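Local coordinates for protein TBC1 domain family member 22A (Homo sapiens, PDB 2QFZ) that probably acts as a GTPase-activating protein for Rab family GTPases through the TBC domain that makes up this chain, at residues Cys185-Glu188 with Ala189-Trp193; Thr263-Leu266 with Trp267-Gln271; Leu198-Gly201 with Ile202-Asn205; Ser49-Lys53 with Pro54-Met58; Asp103-Arg106 with Gln107-Asp111. One frame throughout, in Å; residues are numbered along the deposited sequence. Where two conformers were deposited one is given.

Contact 1: Cys185-Glu188 with Ala189-Trp193; sequences CNIE and ADTYW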
# COMPACT_ATOMS: atom_id res chain seq x y z
N CYS A 185 -19.99 7.28 2.89
CA CYS A 185 -19.67 7.96 1.61
C CYS A 185 -18.45 8.86 1.70
O CYS A 185 -17.70 8.97 0.71
CB CYS A 185 -20.82 8.84 1.12
SG CYS A 185 -22.28 7.93 0.81
N ASN A 186 -18.30 9.55 2.83
CA ASN A 186 -17.15 10.43 3.07
C ASN A 186 -15.83 9.64 3.13
O ASN A 186 -14.84 10.04 2.53
CB ASN A 186 -17.32 11.23 4.33
CG ASN A 186 -18.26 12.43 4.15
OD1 ASN A 186 -18.77 12.70 3.05
ND2 ASN A 186 -18.47 13.15 5.23
N ILE A 187 -15.86 8.52 3.83
CA ILE A 187 -14.77 7.57 3.86
C ILE A 187 -14.40 7.06 2.48
O ILE A 187 -13.23 6.98 2.17
CB ILE A 187 -15.07 6.37 4.78
CG1 ILE A 187 -15.10 6.82 6.24
CG2 ILE A 187 -14.00 5.27 4.60
CD1 ILE A 187 -15.68 5.78 7.21
N GLU A 188 -15.40 6.73 1.66
CA GLU A 188 -15.20 6.25 0.31
C GLU A 188 -14.49 7.29 -0.56
O GLU A 188 -13.53 6.92 -1.31
CB GLU A 188 -16.53 5.77 -0.34
CG GLU A 188 -16.41 5.44 -1.82
CD GLU A 188 -17.71 5.02 -2.51
OE1 GLU A 188 -18.65 4.67 -1.83
OE2 GLU A 188 -17.76 4.99 -3.76
N ALA A 189 -14.91 8.56 -0.46
CA ALA A 189 -14.25 9.66 -1.19
C ALA A 189 -12.79 9.81 -0.75
O ALA A 189 -11.91 9.94 -1.58
CB ALA A 189 -14.98 11.03 -0.97
N ASP A 190 -12.57 9.85 0.55
CA ASP A 190 -11.21 9.95 1.14
C ASP A 190 -10.32 8.80 0.63
O ASP A 190 -9.18 9.00 0.19
CB ASP A 190 -11.31 9.92 2.68
CG ASP A 190 -12.03 11.17 3.28
OD1 ASP A 190 -12.47 12.11 2.50
OD2 ASP A 190 -12.12 11.24 4.54
N THR A 191 -10.88 7.60 0.63
CA THR A 191 -10.17 6.40 0.16
C THR A 191 -9.80 6.52 -1.32
O THR A 191 -8.63 6.23 -1.71
CB THR A 191 -10.99 5.16 0.45
OG1 THR A 191 -11.20 5.07 1.85
CG2 THR A 191 -10.28 3.87 -0.04
N TYR A 192 -10.74 6.98 -2.13
CA TYR A 192 -10.46 7.20 -3.59
C TYR A 192 -9.33 8.21 -3.79
O TYR A 192 -8.42 7.95 -4.59
CB TYR A 192 -11.73 7.64 -4.37
CG TYR A 192 -11.50 7.98 -5.83
CD1 TYR A 192 -11.60 7.01 -6.84
CD2 TYR A 192 -11.16 9.28 -6.21
CE1 TYR A 192 -11.38 7.33 -8.15
CE2 TYR A 192 -10.92 9.58 -7.54
CZ TYR A 192 -11.03 8.61 -8.49
OH TYR A 192 -10.81 8.95 -9.81
N TRP A 193 -9.38 9.37 -3.13
CA TRP A 193 -8.38 10.40 -3.41
C TRP A 193 -6.99 10.01 -2.95
O TRP A 193 -6.01 10.29 -3.62
CB TRP A 193 -8.80 11.76 -2.84
CG TRP A 193 -9.97 12.39 -3.55
CD1 TRP A 193 -11.20 12.63 -3.02
CD2 TRP A 193 -10.03 12.82 -4.92
NE1 TRP A 193 -12.00 13.22 -3.94
CE2 TRP A 193 -11.32 13.33 -5.13
CE3 TRP A 193 -9.11 12.84 -5.99
CZ2 TRP A 193 -11.74 13.85 -6.38
CZ3 TRP A 193 -9.52 13.37 -7.23
CH2 TRP A 193 -10.82 13.87 -7.41
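Ile187 and Thr191, one turn apart in helix 181-200, meet at a single acceptor, the isoleucine carbonyl. Ile187 O receives Thr191 N at 2.9 Å and the hydroxyl Thr191 OG1 at 2.8 Å. The two donors come from opposite faces of the carbonyl plane, the hydroxyl standing 38° out of it. This follows from the threonine torsion (chi1 -60°), which sets OG1 beside its own backbone N and turns it back down the helix. Ile187 CG2 lies 3.9 Å from Thr191 OG1, and the two side chains meet at a slant. Asp190 folds back likewise, but its OD1 is only close to Asn186 O (3.1 Å), since both are acceptors; its carboxylate is held instead by Lys61, Tyr66 and Gln82. Glu188 runs out extended to Arg132 and Tyr85. Further out, helix 150-162 packs on Ile187 and Thr191, and helices 74-91 and 124-140 on other sides. A valine in place of Thr191 would probably leave Ile187 O with its amide partner alone, one carbonyl face without its donor. The chemistry is thus divided: the threonine hydroxyl is satisfied within its own helix, whereas the two buried carboxylates tie that helix to other parts of the domain.

Contact 2: Thr263-Leu266 with Trp267-Gln271; sequences TIRL and WDTYQ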
# COMPACT_ATOMS: atom_id res chain seq x y z
N THR A 263 1.06 -4.17 6.50
CA THR A 263 1.05 -3.26 5.33
C THR A 263 0.75 -1.81 5.87
O THR A 263 1.37 -0.84 5.46
CB THR A 263 -0.01 -3.70 4.29
OG1 THR A 263 0.36 -4.96 3.68
CG2 THR A 263 -0.26 -2.60 3.16
N ILE A 264 -0.16 -1.71 6.83
CA ILE A 264 -0.53 -0.40 7.37
C ILE A 264 0.70 0.25 8.00
O ILE A 264 1.01 1.39 7.73
CB ILE A 264 -1.77 -0.50 8.36
CG1 ILE A 264 -3.00 -0.77 7.54
CG2 ILE A 264 -1.90 0.78 9.23
CD1 ILE A 264 -4.29 -1.20 8.32
N ARG A 265 1.45 -0.51 8.80
CA ARG A 265 2.65 0.02 9.39
C ARG A 265 3.75 0.46 8.37
O ARG A 265 4.33 1.57 8.45
CB ARG A 265 3.18 -0.98 10.41
CG ARG A 265 4.47 -0.62 11.06
CD ARG A 265 4.50 0.79 11.70
NE ARG A 265 5.85 1.06 12.10
CZ ARG A 265 6.77 1.65 11.35
NH1 ARG A 265 6.50 2.15 10.15
NH2 ARG A 265 8.00 1.77 11.84
N LEU A 266 4.03 -0.44 7.44
CA LEU A 266 4.87 -0.21 6.29
C LEU A 266 4.49 1.08 5.55
O LEU A 266 5.38 1.89 5.21
CB LEU A 266 4.74 -1.42 5.36
CG LEU A 266 5.92 -1.94 4.52
CD1 LEU A 266 7.09 -2.45 5.35
CD2 LEU A 266 5.40 -3.08 3.54
N TRP A 267 3.19 1.32 5.35
CA TRP A 267 2.77 2.52 4.58
C TRP A 267 2.95 3.83 5.37
O TRP A 267 3.06 4.87 4.72
CB TRP A 267 1.35 2.40 3.97
CG TRP A 267 1.25 1.41 2.83
CD1 TRP A 267 2.14 0.44 2.48
CD2 TRP A 267 0.16 1.28 1.92
NE1 TRP A 267 1.67 -0.28 1.40
CE2 TRP A 267 0.45 0.22 1.05
CE3 TRP A 267 -1.03 1.99 1.74
CZ2 TRP A 267 -0.41 -0.14 0.02
CZ3 TRP A 267 -1.88 1.61 0.73
CH2 TRP A 267 -1.59 0.56 -0.10
N ASP A 268 3.03 3.78 6.72
CA ASP A 268 3.42 4.94 7.55
C ASP A 268 4.78 5.48 7.04
O ASP A 268 4.96 6.67 6.75
CB ASP A 268 3.60 4.61 9.02
CG ASP A 268 2.32 4.33 9.76
OD1 ASP A 268 1.20 4.53 9.26
OD2 ASP A 268 2.46 3.84 10.90
N THR A 269 5.73 4.57 6.90
CA THR A 269 7.05 4.92 6.44
C THR A 269 7.10 5.25 4.97
O THR A 269 7.80 6.20 4.59
CB THR A 269 8.03 3.79 6.76
OG1 THR A 269 7.96 3.57 8.16
CG2 THR A 269 9.48 4.19 6.38
N TYR A 270 6.40 4.48 4.12
CA TYR A 270 6.32 4.85 2.69
C TYR A 270 5.86 6.29 2.46
O TYR A 270 6.34 6.96 1.55
CB TYR A 270 5.46 3.90 1.85
CG TYR A 270 6.05 2.53 1.58
CD1 TYR A 270 7.32 2.18 2.00
CD2 TYR A 270 5.32 1.57 0.89
CE1 TYR A 270 7.84 0.93 1.75
CE2 TYR A 270 5.84 0.30 0.64
CZ TYR A 270 7.10 0.00 1.08
OH TYR A 270 7.63 -1.20 0.86
N GLN A 271 4.90 6.75 3.26
CA GLN A 271 4.36 8.11 3.10
C GLN A 271 5.29 9.20 3.71
O GLN A 271 5.09 10.37 3.48
CB GLN A 271 2.95 8.16 3.70
CG GLN A 271 1.90 7.88 2.67
CD GLN A 271 0.61 7.46 3.23
OE1 GLN A 271 0.57 6.82 4.27
NE2 GLN A 271 -0.48 7.79 2.55
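Trp267 presents one ring face to the methyl of Thr263, one turn earlier in helix 260-270: Thr263 CG2 stands 3.7 Å from the centroid of the five-membered ring and 22° off its normal, a CH-pi contact displaced toward the rim. At the ring edge, near its plane, lies the backbone carbon of Leu266. Tyr270 has Leu266 O over one face, with Tyr270 CG 3.7 Å away, while Leu266 CG comes within 4.1 Å of Tyr270 CZ as the two side chains run side by side. The third flat group, the Arg265 guanidinium, is used at its edge. Arg265 NH1 donates to Thr269 OG1 at 2.8 Å, the oxygen only 2° out of the guanidinium plane; a bend at chi2 (53°) brings the chain round to this hydroxyl. Asp268 OD2 lies 4.4 Å from Arg265 NH1 but well out of that plane, so only the charges are near each other.

Phe277 meets both Trp267 and Tyr270 edge-to-face. Thr269 OG1 is also bonded to Trp48 O, and Tyr270 OH to His281; Asp268 is held by Trp60 and by a salt bridge to Arg56.

Chemically, the helix has two characters. Its apolar side buries Trp267 NE1, which has no hydrogen-bond partner in the model, so Trp267 is held there by apolar and aromatic contacts, among them the Thr263 methyl and Phe277. On the other side the Thr269 hydroxyl accepts from Arg265 and, since Trp48 O can only accept, passes its own proton on.

Contact 3: Leu198-Gly201 with Ile202-Asn205; sequences LLDG and IQDN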
# COMPACT_ATOMS: atom_id res chain seq x y z
N LEU A 198 -1.37 7.80 -4.15
CA LEU A 198 -0.47 6.65 -4.21
C LEU A 198 -0.21 6.20 -5.67
O LEU A 198 0.92 6.06 -6.08
CB LEU A 198 -1.07 5.51 -3.42
CG LEU A 198 -0.22 4.24 -3.18
CD1 LEU A 198 -0.91 3.28 -2.18
CD2 LEU A 198 0.03 3.46 -4.48
N LEU A 199 -1.26 6.02 -6.46
CA LEU A 199 -1.11 5.52 -7.82
C LEU A 199 -0.44 6.49 -8.77
O LEU A 199 0.26 6.06 -9.70
CB LEU A 199 -2.45 5.07 -8.39
CG LEU A 199 -3.00 3.80 -7.75
CD1 LEU A 199 -4.51 3.70 -7.92
CD2 LEU A 199 -2.31 2.60 -8.39
N ASP A 200 -0.66 7.80 -8.57
CA ASP A 200 0.03 8.82 -9.35
C ASP A 200 1.57 8.83 -9.21
O ASP A 200 2.25 9.38 -10.07
CB ASP A 200 -0.50 10.23 -9.01
CG ASP A 200 -1.88 10.52 -9.61
OD1 ASP A 200 -2.29 9.86 -10.63
OD2 ASP A 200 -2.57 11.42 -9.03
N GLY A 201 2.13 8.25 -8.14
CA GLY A 201 3.58 8.05 -8.08
C GLY A 201 4.09 6.74 -8.66
O GLY A 201 5.30 6.51 -8.71
N ILE A 202 3.20 5.84 -9.08
CA ILE A 202 3.66 4.55 -9.71
C ILE A 202 2.93 4.28 -11.02
O ILE A 202 2.50 3.15 -11.32
CB ILE A 202 3.57 3.35 -8.71
CG1 ILE A 202 2.10 3.06 -8.28
CG2 ILE A 202 4.48 3.59 -7.49
CD1 ILE A 202 1.93 2.08 -7.13
N GLN A 203 2.84 5.33 -11.82
CA GLN A 203 1.98 5.34 -13.02
C GLN A 203 2.31 4.27 -14.04
O GLN A 203 1.41 3.71 -14.66
CB GLN A 203 2.05 6.70 -13.73
CG GLN A 203 1.47 7.76 -12.92
CD GLN A 203 1.12 8.99 -13.70
OE1 GLN A 203 0.72 8.93 -14.86
NE2 GLN A 203 1.27 10.13 -13.06
N ASP A 204 3.60 4.01 -14.21
CA ASP A 204 4.09 3.04 -15.21
C ASP A 204 3.88 1.56 -14.80
O ASP A 204 4.05 0.65 -15.62
CB ASP A 204 5.57 3.30 -15.53
CG ASP A 204 6.46 3.30 -14.29
OD1 ASP A 204 5.94 3.35 -13.15
OD2 ASP A 204 7.71 3.29 -14.47
N ASN A 205 3.53 1.33 -13.54
CA ASN A 205 3.22 -0.04 -13.05
C ASN A 205 2.02 -0.66 -13.70
O ASN A 205 1.90 -1.88 -13.71
CB ASN A 205 3.01 -0.07 -11.52
CG ASN A 205 4.29 -0.02 -10.75
OD1 ASN A 205 5.34 0.24 -11.32
ND2 ASN A 205 4.22 -0.28 -9.45
O HOH W 1 4.76 7.95 -11.94
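Leu198 and Ile202 make the closest apolar contact where helix 181-200 gives way to the following loop: Leu198 CD2 and Ile202 CD1 approach to 3.5 Å, methyl against methyl. The isoleucine torsion (chi1 64°) places CG1 between backbone N and carbonyl carbon, the more crowded arrangement, and its continuation to CD1 is extended. A looser contact joins Leu199 CD2 to Ile202 CG1 at 4.4 Å. Helix 150-162 packs against both leucines through Leu153, while Lys216 of helix 211-227 touches Ile202.

Backbone bonds here span three residues. Gly201 N reaches Leu198 O at 3.2 Å, and Ile202 N reaches Leu199 O at 3.0 Å. In the second the donor lies 65° out of the carbonyl plane, far from a lone pair. Ile202 itself has backbone angles well away from helical ones, and the chain turns again with Asn205 N bonded to Ile202 O.

The polar side-chain bond is made by the Gln203 amide, whose NE2 donates to Asp200 O at 3.2 Å. The donor lies on a lone pair in the carbonyl plane, the acceptor lies in the amide plane, and the N-H points at it with an angle of 160°.

A water bridges the same region: it accepts from Gln203 N at 3.3 Å and donates weakly to Asp200 O.

In this partly buried turn, then, the carbonyl of Asp200 is served by a side-chain amide and, weakly, by a water, while the isoleucine closes the apolar side.

Contact 4: Ser49-Lys53 with Pro54-Met58; sequences SGIPK and PVRPM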
# COMPACT_ATOMS: atom_id res chain seq x y z
N SER A 49 8.91 6.32 11.99
CA SER A 49 9.01 5.32 13.01
C SER A 49 7.65 4.76 13.40
O SER A 49 7.55 4.04 14.38
CB SER A 49 9.78 5.89 14.21
OG SER A 49 11.07 6.41 13.81
N GLY A 50 6.61 5.06 12.60
CA GLY A 50 5.26 4.54 12.82
C GLY A 50 4.36 5.62 13.41
O GLY A 50 4.83 6.46 14.16
N ILE A 51 3.06 5.60 13.10
CA ILE A 51 2.12 6.66 13.53
C ILE A 51 1.14 6.05 14.50
O ILE A 51 0.52 5.05 14.16
CB ILE A 51 1.33 7.22 12.33
CG1 ILE A 51 2.29 7.68 11.24
CG2 ILE A 51 0.35 8.36 12.73
CD1 ILE A 51 1.65 7.94 9.89
N PRO A 52 0.95 6.66 15.70
CA PRO A 52 -0.05 6.16 16.60
C PRO A 52 -1.43 6.15 15.98
O PRO A 52 -1.82 7.12 15.32
CB PRO A 52 -0.04 7.17 17.76
CG PRO A 52 1.20 7.83 17.68
CD PRO A 52 1.62 7.85 16.24
N LYS A 53 -2.17 5.07 16.21
CA LYS A 53 -3.46 4.82 15.57
C LYS A 53 -4.48 5.99 15.62
O LYS A 53 -5.10 6.30 14.59
CB LYS A 53 -4.06 3.53 16.11
CG LYS A 53 -5.47 3.25 15.67
CD LYS A 53 -5.94 1.88 16.16
CE LYS A 53 -5.32 0.72 15.37
NZ LYS A 53 -6.34 -0.35 15.06
N PRO A 54 -4.65 6.64 16.79
CA PRO A 54 -5.54 7.82 16.92
C PRO A 54 -5.32 8.98 15.93
O PRO A 54 -6.27 9.66 15.52
CB PRO A 54 -5.27 8.30 18.37
CG PRO A 54 -4.90 7.03 19.08
CD PRO A 54 -4.04 6.30 18.09
N VAL A 55 -4.08 9.20 15.53
CA VAL A 55 -3.78 10.26 14.58
C VAL A 55 -3.42 9.76 13.18
O VAL A 55 -3.05 10.56 12.30
CB VAL A 55 -2.68 11.19 15.16
CG1 VAL A 55 -3.22 11.93 16.36
CG2 VAL A 55 -1.41 10.40 15.54
N ARG A 56 -3.55 8.44 12.92
CA ARG A 56 -3.12 7.91 11.64
C ARG A 56 -3.97 8.40 10.47
O ARG A 56 -3.42 8.86 9.50
CB ARG A 56 -2.96 6.36 11.65
CG ARG A 56 -2.44 5.80 10.37
CD ARG A 56 -2.39 4.26 10.40
NE ARG A 56 -1.13 3.73 10.93
CZ ARG A 56 -1.01 2.80 11.88
NH1 ARG A 56 -2.07 2.29 12.47
NH2 ARG A 56 0.19 2.40 12.25
N PRO A 57 -5.31 8.36 10.58
CA PRO A 57 -6.11 8.88 9.48
C PRO A 57 -5.75 10.31 9.03
O PRO A 57 -5.56 10.54 7.84
CB PRO A 57 -7.55 8.81 10.03
CG PRO A 57 -7.46 7.63 11.02
CD PRO A 57 -6.17 7.89 11.69
N MET A 58 -5.70 11.28 9.95
CA MET A 58 -5.35 12.66 9.51
C MET A 58 -3.87 12.78 9.06
O MET A 58 -3.55 13.57 8.17
CB MET A 58 -5.64 13.65 10.64
CG MET A 58 -5.35 15.14 10.34
SD MET A 58 -6.09 15.84 8.83
CE MET A 58 -7.86 15.65 9.18
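Pro52 and Val55 open a short 3-10 turn leading into helix 56-63: Val55 N bonds to Pro52 O at 3.1 Å and Arg56 N to Lys53 O at 3.1 Å, both donors well above the carbonyl planes, with Val55 in the N-cap position. The sequence here fits the G-I-P-x-x-x-R-x-x-x-W pattern familiar from the beginning of TBC domains, Gly50 to Trp60. Among the side chains, Val55 CG2 is the meeting point, 3.9 Å from Ile51 CG2 and 4.0 Å from Pro52 CD; Phe29 of helix 25-34 touches both Pro52 and Val55. Arg56 runs back over the loop, bending at chi3 (-88°), which lays one face of its guanidinium against Ile51 O, 3.2 Å from the plane. No N-H points at that oxygen; the guanidinium is directed elsewhere, NE making a salt bridge with Asp268, which also accepts from Ile51 N. A methionine in place of Arg56 would probably leave Asp268 without its charged mate and strip the flat group from the Ile51 carbonyl. Pro54 and Pro57 bring ring nitrogens with no hydrogen to give. At the latter the ring edge closes on the turn, Pro57 CD lying 3.5 Å from Lys53 O.

Contact 5: Asp103-Arg106 with Gln107-Asp111; sequences DTYR and QIHID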
# COMPACT_ATOMS: atom_id res chain seq x y z
N ASP A 103 -16.89 -4.82 -19.58
CA ASP A 103 -15.79 -5.74 -19.37
C ASP A 103 -14.88 -5.32 -18.19
O ASP A 103 -14.32 -6.17 -17.50
CB ASP A 103 -14.96 -5.85 -20.65
CG ASP A 103 -13.86 -6.88 -20.54
OD1 ASP A 103 -14.18 -8.04 -20.18
OD2 ASP A 103 -12.69 -6.54 -20.79
N THR A 104 -14.73 -4.01 -17.97
CA THR A 104 -14.06 -3.51 -16.78
C THR A 104 -14.82 -3.91 -15.52
O THR A 104 -14.21 -4.38 -14.53
CB THR A 104 -13.90 -1.97 -16.83
OG1 THR A 104 -13.12 -1.61 -17.98
CG2 THR A 104 -13.21 -1.45 -15.61
N TYR A 105 -16.15 -3.77 -15.52
CA TYR A 105 -16.92 -4.10 -14.32
C TYR A 105 -16.92 -5.61 -14.02
O TYR A 105 -16.91 -6.01 -12.84
CB TYR A 105 -18.37 -3.56 -14.36
CG TYR A 105 -19.13 -4.00 -13.12
CD1 TYR A 105 -18.75 -3.53 -11.86
CD2 TYR A 105 -20.15 -4.93 -13.20
CE1 TYR A 105 -19.42 -3.96 -10.69
CE2 TYR A 105 -20.83 -5.36 -12.03
CZ TYR A 105 -20.46 -4.88 -10.79
OH TYR A 105 -21.13 -5.31 -9.64
N ARG A 106 -16.95 -6.44 -15.07
CA ARG A 106 -16.96 -7.90 -14.88
C ARG A 106 -15.66 -8.36 -14.27
O ARG A 106 -15.67 -9.18 -13.33
CB ARG A 106 -17.23 -8.67 -16.18
CG ARG A 106 -17.51 -10.18 -15.92
CD ARG A 106 -17.64 -11.02 -17.22
NE ARG A 106 -18.07 -12.39 -16.91
CZ ARG A 106 -17.27 -13.45 -16.78
NH1 ARG A 106 -15.95 -13.33 -16.92
NH2 ARG A 106 -17.78 -14.64 -16.48
N GLN A 107 -14.52 -7.85 -14.77
CA GLN A 107 -13.23 -8.14 -14.13
C GLN A 107 -13.23 -7.77 -12.63
O GLN A 107 -12.77 -8.56 -11.78
CB GLN A 107 -12.09 -7.43 -14.88
CG GLN A 107 -11.71 -8.07 -16.23
CD GLN A 107 -10.46 -7.45 -16.83
OE1 GLN A 107 -9.33 -7.85 -16.52
NE2 GLN A 107 -10.66 -6.43 -17.68
N ILE A 108 -13.77 -6.59 -12.30
CA ILE A 108 -13.78 -6.12 -10.89
C ILE A 108 -14.72 -6.98 -10.03
O ILE A 108 -14.40 -7.28 -8.88
CB ILE A 108 -14.15 -4.60 -10.78
CG1 ILE A 108 -13.08 -3.74 -11.44
CG2 ILE A 108 -14.40 -4.20 -9.30
CD1 ILE A 108 -13.56 -2.31 -11.87
N HIS A 109 -15.86 -7.39 -10.61
CA HIS A 109 -16.86 -8.24 -9.90
C HIS A 109 -16.34 -9.63 -9.57
O HIS A 109 -16.78 -10.25 -8.61
CB HIS A 109 -18.14 -8.37 -10.75
CG HIS A 109 -19.39 -8.69 -9.96
ND1 HIS A 109 -19.36 -9.38 -8.76
CD2 HIS A 109 -20.69 -8.43 -10.21
CE1 HIS A 109 -20.60 -9.52 -8.31
NE2 HIS A 109 -21.42 -8.95 -9.17
N ILE A 110 -15.39 -10.12 -10.36
CA ILE A 110 -14.78 -11.43 -10.12
C ILE A 110 -13.70 -11.39 -9.04
O ILE A 110 -13.60 -12.30 -8.20
CB ILE A 110 -14.19 -11.99 -11.42
CG1 ILE A 110 -15.33 -12.41 -12.36
CG2 ILE A 110 -13.25 -13.19 -11.13
CD1 ILE A 110 -14.94 -12.40 -13.84
N ASP A 111 -12.88 -10.35 -9.07
CA ASP A 111 -11.76 -10.20 -8.14
C ASP A 111 -12.18 -9.76 -6.76
O ASP A 111 -11.73 -10.34 -5.78
CB ASP A 111 -10.75 -9.18 -8.68
CG ASP A 111 -10.01 -9.68 -9.93
OD1 ASP A 111 -10.13 -10.89 -10.28
OD2 ASP A 111 -9.32 -8.85 -10.55
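Tyr105 and His109 lie one helical turn apart with their rings turned 57° to each other and centroids 5.3 Å apart, an oblique pairing. The phenol end does most of the touching: Tyr105 OH comes within 3.2 Å of His109 CD2, while His109 CB sits over one face of the tyrosine ring, toward its rim. The four-residue spacing puts both on one side of the helix, and with CG anti to the backbone N (chi1 177°) the Tyr105 ring leans toward His109; its hydroxyl continues to Glu131 of helix 124-140. On another side Thr104 and Ile108 point the same way, Thr104 CG2 3.9 Å from Ile108 CD1, both touching Tyr146.

This is helix 102-111, whose end carries the start of an I-x-x-D-x-x-R sequence, Ile108, Asp111 and Arg114, a signature of TBC domains; in relatives its arginine is one of two catalytic fingers, the other being the glutamine of a Y-x-Q motif, consistent with Tyr146 and Gln148 here. Asp111 OD2 is bonded to Tyr146 OH, joining the two motifs.

The Asp103 carboxylate and Gln107 amide, their planes 26° apart, lie near each other without a clear hydrogen bond, Asp103 OD2 being 3.7 Å from Gln107 NE2.

How the contacts relate
Followed from the N terminus, the order is contact 4, contact 5, contact 1, contact 3 and contact 2. Each closes only a local turn, so none nests in or crosses another. Contact 4 leads from the loop after helix 40-47 into helix 56-63; contact 5, about 33 Å away between centres and across the middle of the chain, lies on helix 102-111. Contacts 1 and 3 share helix 181-200, their centres about 19 Å apart, the latter at its C-terminal end. Contact 2, on helix 260-270, links distant parts of the sequence: Ile264 CG2 packs on Arg56 CZ of contact 4 at 3.4 Å, and Trp267 CH2 on Leu198 CD1 of contact 3 at 3.5 Å.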